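Isochorismatase family protein (PDB 2A67) is of unknown specific function but is probably a hydrolase of the isochorismatase family. Local coordinates at residues N34-V39 / L130-T135; N85-T90 / I119-G124; C114-I119 / A155-R160. All blocks are in the same frame, centred on the assembly; numbering follows the deposited sequence.

The three contacts lie in one alpha/beta domain. Contact 1 joins helix 26-42 to strand 128-137, contact 2 a loop to helix 111-125, and contact 3 helix 146-157 to helix 111-125. Contacts 2 and 3 share Ile119 and have centres about 11 Å apart. The centre of contact 1 is about 20 Å from that of contact 2 and about 16 Å from that of contact 3. Met131, a selenomethionine in the strand segment of contact 1, packs on contact 3: its SE is 3.5 Å from Trp157 CZ3. Contacts 2 and 3 also reach the second subunit. Cys114, in contact 3, touches Asp11, consistent with the catalytic cysteine and aspartate of family relatives.

Contact 1 of 3, residues N34-V39 / L130-T135; sequences NQRIAV and LMTPKT
Arg36, on helix 26-42, meets Thr132, on segment 130-135 of strand 128-137. This one pair carries the contact, which lies at the surface and buries about 90 Å² in all.

The touch is polar in kind but is not a hydrogen bond. Arg36 NE stands 3.3 Å from Thr132 OG1 at a poor angle. The aliphatic part comes almost as near, with Arg36 CD 3.4 Å from Thr132 OG1. The arginine chain bends at both chi2 (-56°) and chi3 (-61°), and these bends bring NE near the hydroxyl. The hydroxyl approaches the guanidinium obliquely.

The strong polar bonds go to a third residue. Glu105 OE2 forms a salt bridge with Arg36 NE and a hydrogen bond with Thr132 OG1. Glu105 belongs to strand 103-109, the neighbour of strand 128-137 in the sheet. Arg5 brings a second guanidinium close to Arg36 NH2.

A further bond shapes residues 132-135. Thr135 OG1 donates to Thr132 O at 2.6 Å, in the carbonyl plane. It closes the turn through Pro133 and Lys134, and Lys32 of the helix reaches Pro133 O.

The chemistry implies an indirect link. One carboxylate oxygen binds both Arg36 and Thr132, which brings their polar groups together, and its negative charge probably helps offset the two nearby arginines.

Contact 2 of 3, residues N85-T90 / I119-G124; sequences NAFYQT and IRMAHG
The Phe87 ring meets Met121 and Ala122 of helix 111-125 obliquely. Its CD1 is 3.4 Å from Met121 CG, and its CE1 is 3.8 Å from Ala122 CB. Asn85 OD1 lies at the ring edge, in its plane. Within the loop, the Tyr88 ring has Gln89 CG over one face, offset toward its rim.

The Asn85 amide crosses the Met121 side chain at about a right angle. Asn85 ND2 comes within 3.4 Å of Met121 CE and 3.6 Å of its SE. Met121, a selenomethionine, leaves the helix with CG anti to its own N, then bends at chi2 (73°) and chi3 (20°). These bends carry SE and CE across to the amide nitrogen.

Asn85 OD1 also accepts from Phe87 N at 3.0 Å, with an N-H...O angle of 158°. The bond helps hold the amide and the backbone of Phe87. Leu92 and Leu96 of helix 92-98 pack on the same ring. Beyond the contact, His123 stacks on His83 of the second subunit.

Residues 85-88 form a type I beta turn that starts with an Asx turn at Asn85-Phe87; a type II turn at 87-90 overlaps it. The whole is a turn-rich sheet-to-helix connection, between strand 77-81 and helix 92-98, packed on a helix of an alpha/beta fold.

Contact 3 of 3, residues C114-I119 / A155-R160; sequences CVDTTI and AIWAGR
Trp157 fills the tight part of this contact, held among Val115, Asp116 and Ile119 of helix 111-125. Ile119 CD1 sits over one face of the indole. It is 3.5 Å from the centroid of the six-membered ring of Trp157 and 9° off the ring normal, a clear CH-pi contact. Val115 CG1 touches the far corner of the ring, 3.7 Å from Trp157 CH2.

Asp116 takes the edge. Trp157 NE1 donates to Asp116 OD2 at 2.9 Å with an N-H...O angle of 165°, although the place of OD2 is less sure in the model. The carboxylate plane is turned 57° from the indole plane. Asp116 CG is anti to its backbone N, which carries the carboxylate out to the nitrogen. Asp116 CB adds an apolar touch at Trp157 CZ2, 3.8 Å away. Together these contacts probably limit the tilt and rotation of the indole. Asp116 OD1 forms salt bridges with Arg120 of its own chain and with Arg120 of the second subunit.

The loose side is the exposed one, where Ala155, Ala158 and Gly159 lie clear of helix 111-125. Helical geometry stops after Trp157, and Gly159 has a positive phi as the chain turns away. Phe113 of the second subunit packs on Ile156 and Arg160.

Through Trp157 the contact sets the end of helix 146-157 against helix 111-125. Met131 of the neighbouring strand 128-137 packs on Val115, Ile119 and Trp157, so both helices meet the sheet there.

Contact 1 of 3, residues N34-V39 / L130-T135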
# COMPACT_ATOMS: atom_id res chain seq x y z
N ASN D 34 3.93 -15.38 18.96
CA ASN D 34 3.64 -15.75 20.35
C ASN D 34 4.56 -15.04 21.40
O ASN D 34 4.09 -14.68 22.48
CB ASN D 34 3.73 -17.24 20.52
CG ASN D 34 2.43 -17.96 20.14
OD1 ASN D 34 2.44 -19.17 20.00
ND2 ASN D 34 1.33 -17.23 20.02
N GLN D 35 5.84 -14.85 21.08
CA GLN D 35 6.77 -14.10 21.98
C GLN D 35 6.31 -12.65 22.16
O GLN D 35 6.34 -12.12 23.29
CB GLN D 35 8.21 -14.12 21.46
CG GLN D 35 8.91 -15.46 21.56
CD GLN D 35 10.42 -15.35 21.37
OE1 GLN D 35 11.21 -15.92 22.18
NE2 GLN D 35 10.86 -14.56 20.36
N ARG D 36 5.86 -12.02 21.08
CA ARG D 36 5.35 -10.65 21.16
C ARG D 36 4.07 -10.61 21.95
O ARG D 36 3.87 -9.72 22.76
CB ARG D 36 5.14 -10.04 19.77
CG ARG D 36 6.37 -10.09 18.88
CD ARG D 36 7.54 -9.37 19.64
NE ARG D 36 7.20 -7.97 19.90
CZ ARG D 36 7.72 -7.24 20.87
NH1 ARG D 36 8.57 -7.79 21.73
NH2 ARG D 36 7.38 -5.97 21.00
N ILE D 37 3.14 -11.53 21.65
CA ILE D 37 1.91 -11.68 22.42
C ILE D 37 2.23 -11.67 23.91
O ILE D 37 1.61 -10.96 24.68
CB ILE D 37 1.15 -12.98 22.01
CG1 ILE D 37 0.45 -12.74 20.66
CG2 ILE D 37 0.13 -13.40 23.08
CD1 ILE D 37 -0.24 -14.02 20.07
N ALA D 38 3.18 -12.50 24.30
CA ALA D 38 3.52 -12.64 25.70
C ALA D 38 3.98 -11.29 26.29
O ALA D 38 3.54 -10.91 27.37
CB ALA D 38 4.57 -13.78 25.91
N VAL D 39 4.76 -10.51 25.55
CA VAL D 39 5.19 -9.16 26.04
C VAL D 39 3.97 -8.21 26.18
O VAL D 39 3.84 -7.47 27.13
CB VAL D 39 6.20 -8.52 25.05
CG1 VAL D 39 6.42 -7.03 25.32
CG2 VAL D 39 7.53 -9.30 24.99
N LEU D 130 5.17 -0.07 13.69
CA LEU D 130 6.35 -0.84 14.12
C LEU D 130 6.22 -2.27 13.60
O LEU D 130 5.14 -2.72 13.35
CB LEU D 130 6.40 -0.92 15.65
CG LEU D 130 6.38 0.44 16.39
CD1 LEU D 130 6.21 0.16 17.86
CD2 LEU D 130 7.60 1.31 16.09
N MSE D 131 7.33 -2.97 13.47
CA MSE D 131 7.30 -4.37 13.11
C MSE D 131 8.47 -5.16 13.73
O MSE D 131 9.60 -4.71 13.69
CB MSE D 131 7.40 -4.50 11.61
CG MSE D 131 7.29 -5.93 11.14
SE MSE D 131 6.96 -6.02 9.18
CE MSE D 131 5.00 -6.11 9.17
N THR D 132 8.19 -6.34 14.24
CA THR D 132 9.26 -7.26 14.65
C THR D 132 9.72 -7.96 13.37
O THR D 132 8.89 -8.48 12.61
CB THR D 132 8.74 -8.26 15.73
OG1 THR D 132 8.48 -7.53 16.93
CG2 THR D 132 9.73 -9.39 16.03
N PRO D 133 11.04 -7.98 13.13
CA PRO D 133 11.55 -8.73 12.00
C PRO D 133 11.03 -10.17 11.95
O PRO D 133 10.79 -10.77 12.99
CB PRO D 133 13.08 -8.72 12.27
CG PRO D 133 13.28 -7.39 12.93
CD PRO D 133 12.13 -7.34 13.90
N LYS D 134 10.88 -10.72 10.74
CA LYS D 134 10.43 -12.11 10.53
C LYS D 134 9.06 -12.46 11.09
O LYS D 134 8.87 -13.53 11.70
CB LYS D 134 11.50 -13.10 10.98
CG LYS D 134 12.84 -12.82 10.31
CD LYS D 134 13.95 -13.75 10.84
CE LYS D 134 14.91 -14.06 9.69
NZ LYS D 134 15.54 -15.44 9.89
N THR D 135 8.10 -11.54 10.94
CA THR D 135 6.77 -11.85 11.46
C THR D 135 5.73 -11.71 10.32
O THR D 135 4.56 -11.52 10.56
CB THR D 135 6.40 -10.98 12.71
OG1 THR D 135 6.52 -9.60 12.36
CG2 THR D 135 7.27 -11.37 13.98

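Contact 2 of 3, residues N85-T90 / I119-G124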
# COMPACT_ATOMS: atom_id res chain seq x y z
N ASN D 85 -7.17 -4.72 3.00
CA ASN D 85 -7.10 -3.57 3.95
C ASN D 85 -7.94 -3.74 5.26
O ASN D 85 -9.18 -3.78 5.22
CB ASN D 85 -7.55 -2.34 3.17
CG ASN D 85 -7.39 -1.04 3.92
OD1 ASN D 85 -7.29 -1.02 5.16
ND2 ASN D 85 -7.35 0.05 3.17
N ALA D 86 -7.29 -3.79 6.43
CA ALA D 86 -7.97 -4.14 7.68
C ALA D 86 -8.83 -3.00 8.25
O ALA D 86 -9.58 -3.21 9.21
CB ALA D 86 -6.92 -4.62 8.75
N PHE D 87 -8.75 -1.82 7.63
CA PHE D 87 -9.54 -0.66 7.96
C PHE D 87 -10.74 -0.53 7.01
O PHE D 87 -11.70 0.14 7.37
CB PHE D 87 -8.74 0.65 7.79
CG PHE D 87 -7.53 0.77 8.72
CD1 PHE D 87 -6.29 0.29 8.31
CD2 PHE D 87 -7.67 1.30 10.02
CE1 PHE D 87 -5.15 0.35 9.21
CE2 PHE D 87 -6.54 1.39 10.92
CZ PHE D 87 -5.30 0.92 10.49
N TYR D 88 -10.67 -1.15 5.82
CA TYR D 88 -11.65 -0.94 4.75
C TYR D 88 -12.96 -1.59 5.17
O TYR D 88 -13.03 -2.83 5.26
CB TYR D 88 -11.17 -1.50 3.42
CG TYR D 88 -12.12 -1.22 2.26
CD1 TYR D 88 -12.17 0.05 1.68
CD2 TYR D 88 -12.96 -2.22 1.73
CE1 TYR D 88 -13.00 0.34 0.64
CE2 TYR D 88 -13.82 -1.92 0.65
CZ TYR D 88 -13.83 -0.63 0.13
OH TYR D 88 -14.62 -0.28 -0.93
N GLN D 89 -13.93 -0.74 5.52
CA GLN D 89 -15.31 -1.12 5.94
C GLN D 89 -15.34 -1.93 7.24
O GLN D 89 -16.27 -2.74 7.44
CB GLN D 89 -16.06 -1.88 4.81
CG GLN D 89 -16.61 -0.96 3.72
CD GLN D 89 -17.14 -1.67 2.43
OE1 GLN D 89 -17.59 -0.99 1.52
NE2 GLN D 89 -17.01 -3.01 2.33
N THR D 90 -14.32 -1.78 8.10
CA THR D 90 -14.28 -2.48 9.39
C THR D 90 -14.43 -1.51 10.58
O THR D 90 -14.53 -0.28 10.41
CB THR D 90 -12.93 -3.19 9.59
OG1 THR D 90 -11.92 -2.18 9.80
CG2 THR D 90 -12.59 -4.00 8.39
N ILE D 119 -0.42 -1.65 6.43
CA ILE D 119 0.77 -0.83 6.83
C ILE D 119 0.70 0.55 6.14
O ILE D 119 0.73 1.57 6.81
CB ILE D 119 2.08 -1.54 6.49
CG1 ILE D 119 2.30 -2.71 7.48
CG2 ILE D 119 3.31 -0.54 6.53
CD1 ILE D 119 3.44 -3.63 6.99
N ARG D 120 0.52 0.56 4.82
CA ARG D 120 0.37 1.81 4.03
C ARG D 120 -0.84 2.59 4.47
O ARG D 120 -0.75 3.81 4.64
CB ARG D 120 0.32 1.53 2.52
CG ARG D 120 1.57 0.76 2.07
CD ARG D 120 1.90 0.98 0.62
NE ARG D 120 2.67 -0.17 0.11
CZ ARG D 120 3.65 -0.10 -0.80
NH1 ARG D 120 4.02 1.08 -1.33
NH2 ARG D 120 4.26 -1.22 -1.20
N MSE D 121 -1.94 1.89 4.72
CA MSE D 121 -3.14 2.56 5.26
C MSE D 121 -2.93 3.16 6.69
O MSE D 121 -3.32 4.28 6.94
CB MSE D 121 -4.33 1.58 5.23
CG MSE D 121 -5.64 2.22 5.57
SE MSE D 121 -6.38 3.43 4.13
CE MSE D 121 -5.59 2.89 2.89
N ALA D 122 -2.43 2.35 7.61
CA ALA D 122 -2.27 2.75 8.97
C ALA D 122 -1.32 3.96 8.96
O ALA D 122 -1.60 4.92 9.63
CB ALA D 122 -1.66 1.62 9.76
N HIS D 123 -0.22 3.91 8.21
CA HIS D 123 0.73 5.06 8.19
C HIS D 123 -0.04 6.29 7.66
O HIS D 123 0.04 7.45 8.17
CB HIS D 123 1.89 4.75 7.24
CG HIS D 123 2.73 5.97 6.97
ND1 HIS D 123 2.41 6.92 6.00
CD2 HIS D 123 3.80 6.47 7.64
CE1 HIS D 123 3.30 7.90 6.05
NE2 HIS D 123 4.14 7.66 7.05
N GLY D 124 -0.84 6.05 6.62
CA GLY D 124 -1.48 7.16 5.95
C GLY D 124 -2.57 7.82 6.78
O GLY D 124 -2.86 9.00 6.57

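Contact 3 of 3, residues C114-I119 / A155-R160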
# COMPACT_ATOMS: atom_id res chain seq x y z
N CYS D 114 -2.60 -8.24 2.29
CA CYS D 114 -3.28 -7.64 3.44
C CYS D 114 -2.32 -6.92 4.39
O CYS D 114 -2.72 -5.94 5.03
CB CYS D 114 -3.98 -8.71 4.28
SG CYS D 114 -4.97 -9.95 3.32
N VAL D 115 -1.11 -7.44 4.51
CA VAL D 115 -0.13 -6.84 5.42
C VAL D 115 0.37 -5.50 4.82
O VAL D 115 0.29 -4.45 5.48
CB VAL D 115 1.07 -7.83 5.75
CG1 VAL D 115 2.06 -7.20 6.73
CG2 VAL D 115 0.55 -9.13 6.38
N ASP D 116 0.88 -5.57 3.58
CA ASP D 116 1.33 -4.36 2.91
C ASP D 116 0.27 -3.28 2.90
O ASP D 116 0.53 -2.12 3.24
CB ASP D 116 1.83 -4.70 1.50
CG ASP D 116 2.39 -3.52 0.79
OD1 ASP D 116 1.59 -2.61 0.50
OD2 ASP D 116 3.61 -3.45 0.49
N THR D 117 -0.96 -3.66 2.56
CA THR D 117 -2.02 -2.67 2.49
C THR D 117 -2.32 -2.05 3.83
O THR D 117 -2.48 -0.86 3.94
CB THR D 117 -3.35 -3.31 1.91
OG1 THR D 117 -3.00 -4.10 0.75
CG2 THR D 117 -4.31 -2.19 1.47
N THR D 118 -2.46 -2.86 4.87
CA THR D 118 -2.81 -2.35 6.20
C THR D 118 -1.67 -1.38 6.77
O THR D 118 -1.97 -0.39 7.41
CB THR D 118 -3.07 -3.55 7.13
OG1 THR D 118 -4.12 -4.35 6.52
CG2 THR D 118 -3.50 -3.08 8.56
N ILE D 119 -0.42 -1.65 6.43
CA ILE D 119 0.77 -0.83 6.83
C ILE D 119 0.70 0.55 6.14
O ILE D 119 0.73 1.57 6.81
CB ILE D 119 2.08 -1.54 6.49
CG1 ILE D 119 2.30 -2.71 7.48
CG2 ILE D 119 3.31 -0.54 6.53
CD1 ILE D 119 3.44 -3.63 6.99
N ALA D 155 11.71 -4.27 2.65
CA ALA D 155 12.62 -3.15 2.33
C ALA D 155 11.87 -1.86 2.00
O ALA D 155 12.34 -0.76 2.33
CB ALA D 155 13.57 -3.51 1.18
N ILE D 156 10.72 -1.98 1.35
CA ILE D 156 9.89 -0.78 1.13
C ILE D 156 9.36 -0.19 2.46
O ILE D 156 9.34 1.02 2.65
CB ILE D 156 8.67 -1.09 0.25
CG1 ILE D 156 9.11 -1.54 -1.17
CG2 ILE D 156 7.73 0.14 0.17
CD1 ILE D 156 7.92 -2.11 -1.97
N TRP D 157 8.90 -1.04 3.36
CA TRP D 157 8.31 -0.57 4.60
C TRP D 157 9.34 0.10 5.55
O TRP D 157 9.02 1.08 6.20
CB TRP D 157 7.67 -1.71 5.36
CG TRP D 157 6.64 -2.53 4.52
CD1 TRP D 157 5.86 -2.11 3.45
CD2 TRP D 157 6.27 -3.86 4.80
NE1 TRP D 157 5.06 -3.18 3.01
CE2 TRP D 157 5.26 -4.24 3.85
CE3 TRP D 157 6.70 -4.80 5.76
CZ2 TRP D 157 4.71 -5.53 3.81
CZ3 TRP D 157 6.14 -6.09 5.74
CH2 TRP D 157 5.11 -6.44 4.74
N ALA D 158 10.55 -0.44 5.60
CA ALA D 158 11.56 0.03 6.58
C ALA D 158 11.79 1.50 6.42
O ALA D 158 12.17 1.97 5.33
CB ALA D 158 12.86 -0.73 6.40
N GLY D 159 11.50 2.26 7.48
CA GLY D 159 11.82 3.69 7.45
C GLY D 159 10.72 4.52 6.82
O GLY D 159 10.30 5.55 7.36
N ARG D 160 10.15 4.08 5.69
CA ARG D 160 9.13 4.96 5.12
C ARG D 160 7.74 4.79 5.69
O ARG D 160 7.01 5.79 5.83
CB ARG D 160 9.21 4.97 3.61
CG ARG D 160 8.77 3.78 3.00
CD ARG D 160 8.32 4.05 1.58
NE ARG D 160 9.35 4.66 0.74
CZ ARG D 160 10.57 4.21 0.49
NH1 ARG D 160 11.08 3.11 1.06
NH2 ARG D 160 11.31 4.92 -0.35